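Local coordinates for competence protein PILN (Thermus thermophilus, PDB 4BHQ), which probably takes part in assembling the inner-membrane platform for type IV pilus biogenesis through its periplasmic domain, which is expected to dimerise, at residues A[78-83]-A[104-109]. Sequence-based numbering, arbitrary orientation.
Sequences VSARAL and VEFALQ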
loop_
_atom_site.group_PDB
_atom_site.type_symbol
_atom_site.label_atom_id
_atom_site.label_comp_id
_atom_site.label_asym_id
_atom_site.label_seq_id
_atom_site.Cartn_x
_atom_site.Cartn_y
_atom_site.Cartn_z
ATOM N N VAL A 78 3.824 5.444 -5.018
ATOM C CA VAL A 78 2.560 5.827 -4.399
ATOM C C VAL A 78 2.838 6.988 -3.448
ATOM O O VAL A 78 3.413 6.780 -2.347
ATOM C CB VAL A 78 1.965 4.661 -3.571
ATOM C CG1 VAL A 78 0.690 5.136 -2.865
ATOM C CG2 VAL A 78 1.691 3.394 -4.445
ATOM N N SER A 79 2.429 8.190 -3.826
ATOM C CA SER A 79 2.693 9.378 -2.991
ATOM C C SER A 79 1.357 9.824 -2.425
ATOM O O SER A 79 0.332 9.668 -3.039
ATOM C CB SER A 79 3.325 10.520 -3.829
ATOM O OG SER A 79 2.277 11.312 -4.402
ATOM N N ALA A 80 1.338 10.320 -1.218
ATOM C CA ALA A 80 0.108 10.749 -0.567
ATOM C C ALA A 80 0.244 12.212 -0.195
ATOM O O ALA A 80 1.343 12.681 0.065
ATOM C CB ALA A 80 -0.105 9.893 0.694
ATOM N N ARG A 81 -0.875 12.937 -0.151
ATOM C CA ARG A 81 -0.826 14.293 0.371
ATOM C C ARG A 81 -2.199 14.664 0.913
ATOM O O ARG A 81 -3.202 14.184 0.422
ATOM C CB ARG A 81 -0.367 15.315 -0.685
ATOM C CG ARG A 81 -1.421 15.595 -1.762
ATOM C CD ARG A 81 -0.919 16.673 -2.753
ATOM N NE ARG A 81 -1.861 16.886 -3.826
ATOM C CZ ARG A 81 -2.625 17.962 -3.931
ATOM N NH1 ARG A 81 -2.529 18.960 -3.037
ATOM N NH2 ARG A 81 -3.490 18.020 -4.901
ATOM N N ALA A 82 -2.226 15.551 1.906
ATOM C CA ALA A 82 -3.527 16.008 2.464
ATOM C C ALA A 82 -3.936 17.296 1.813
ATOM O O ALA A 82 -3.120 18.137 1.518
ATOM C CB ALA A 82 -3.461 16.117 4.011
ATOM N N LEU A 83 -5.219 17.436 1.548
ATOM C CA LEU A 83 -5.723 18.649 0.857
ATOM C C LEU A 83 -6.173 19.705 1.881
ATOM O O LEU A 83 -6.913 19.395 2.810
ATOM C CB LEU A 83 -6.895 18.297 -0.034
ATOM C CG LEU A 83 -6.606 17.899 -1.493
ATOM C CD1 LEU A 83 -5.672 16.728 -1.620
ATOM C CD2 LEU A 83 -7.931 17.631 -2.213
ATOM N N VAL A 104 -7.636 13.257 1.295
ATOM C CA VAL A 104 -6.294 12.844 0.954
ATOM C C VAL A 104 -6.201 12.405 -0.522
ATOM O O VAL A 104 -7.106 11.775 -1.053
ATOM C CB VAL A 104 -5.818 11.689 1.882
ATOM C CG1 VAL A 104 -4.612 11.016 1.302
ATOM C CG2 VAL A 104 -5.455 12.275 3.282
ATOM N N GLU A 105 -5.100 12.743 -1.161
ATOM C CA GLU A 105 -4.900 12.304 -2.537
ATOM C C GLU A 105 -3.634 11.480 -2.679
ATOM O O GLU A 105 -2.556 11.889 -2.195
ATOM C CB GLU A 105 -4.769 13.546 -3.464
ATOM C CG GLU A 105 -4.716 13.190 -4.921
ATOM C CD GLU A 105 -4.659 14.457 -5.814
ATOM O OE1 GLU A 105 -3.618 15.099 -5.874
ATOM O OE2 GLU A 105 -5.676 14.740 -6.448
ATOM N N PHE A 106 -3.761 10.369 -3.402
ATOM C CA PHE A 106 -2.618 9.497 -3.711
ATOM C C PHE A 106 -2.275 9.643 -5.173
ATOM O O PHE A 106 -3.149 9.490 -6.015
ATOM C CB PHE A 106 -2.994 8.032 -3.448
ATOM C CG PHE A 106 -3.129 7.711 -1.988
ATOM C CD1 PHE A 106 -2.041 7.349 -1.254
ATOM C CD2 PHE A 106 -4.381 7.729 -1.385
ATOM C CE1 PHE A 106 -2.145 7.022 0.113
ATOM C CE2 PHE A 106 -4.499 7.395 -0.022
ATOM C CZ PHE A 106 -3.365 7.083 0.725
ATOM N N ALA A 107 -1.029 9.974 -5.472
ATOM C CA ALA A 107 -0.571 9.948 -6.865
ATOM C C ALA A 107 0.165 8.650 -7.162
ATOM O O ALA A 107 1.113 8.276 -6.436
ATOM C CB ALA A 107 0.335 11.160 -7.122
ATOM N N LEU A 108 -0.258 7.974 -8.221
ATOM C CA LEU A 108 0.160 6.608 -8.540
ATOM C C LEU A 108 0.846 6.507 -9.891
ATOM O O LEU A 108 0.288 6.997 -10.924
ATOM C CB LEU A 108 -1.096 5.674 -8.584
ATOM C CG LEU A 108 -2.056 5.651 -7.386
ATOM C CD1 LEU A 108 -3.188 4.618 -7.584
ATOM C CD2 LEU A 108 -1.281 5.282 -6.076
ATOM N N GLN A 109 1.993 5.850 -9.898
ATOM C CA GLN A 109 2.632 5.392 -11.166
ATOM C C GLN A 109 2.640 3.901 -11.060
ATOM O O GLN A 109 3.038 3.327 -9.994
ATOM C CB GLN A 109 4.062 5.898 -11.273
ATOM C CG GLN A 109 4.158 7.381 -11.249
ATOM C CD GLN A 109 3.623 7.969 -12.534
ATOM O OE1 GLN A 109 3.780 7.338 -13.583
ATOM N NE2 GLN A 109 2.939 9.131 -12.458
HETATM O O HOH W 1 -0.184 12.766 -3.628
#
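Arg81 and Glu105 rise side by side from the same face of an antiparallel strand pair, 78-82 against 104-109, paired at a hydrogen-bonded position. Arg81 CG sits in the crowded place between backbone N and carbonyl carbon (chi1 72°), and from there the chain runs extended to NE. Glu105 is likewise stretched, CG anti to its backbone N, which brings OE1 beside the guanidinium. NE and NH2 of Arg81 both donate hydrogen bonds to this one oxygen, NE at 3.2 Å and NH2 at 3.1 Å from Glu105 OE1, in a side-on salt bridge. OE1 lies near the guanidinium plane, yet the nitrogens meet it from above the carboxylate, the two planes being 66° apart. Leu83 CD1 lies 4.0 Å over the centre of the guanidinium. Beyond the pair, Glu87 takes Arg81 NH2 in a second salt bridge and Tyr97 OH is hydrogen-bonded to Glu105 OE2. Further along this face, a water joins Ser79 OG to Glu105 O.

The other face is apolar: Ala80 CB reaches Phe106 CE1 at 3.6 Å, while Val78 CG1 touches Phe106 CD1 and, at 3.8 Å, Leu108 CD2. The second subunit continues this layer, its Phe60 stacking on Phe106 and its Trp53 packing on Ala80, Ala82 and Val104. An alanine in place of Arg81 would remove both bonds to OE1 and would probably leave the carboxylates of Glu105 and Glu87 poorly compensated. The strands thus present two chemistries: an ion-pair network that probably stabilises the ionised Glu105, and an apolar surface against which the second subunit packs, consistent with a dimerisation domain.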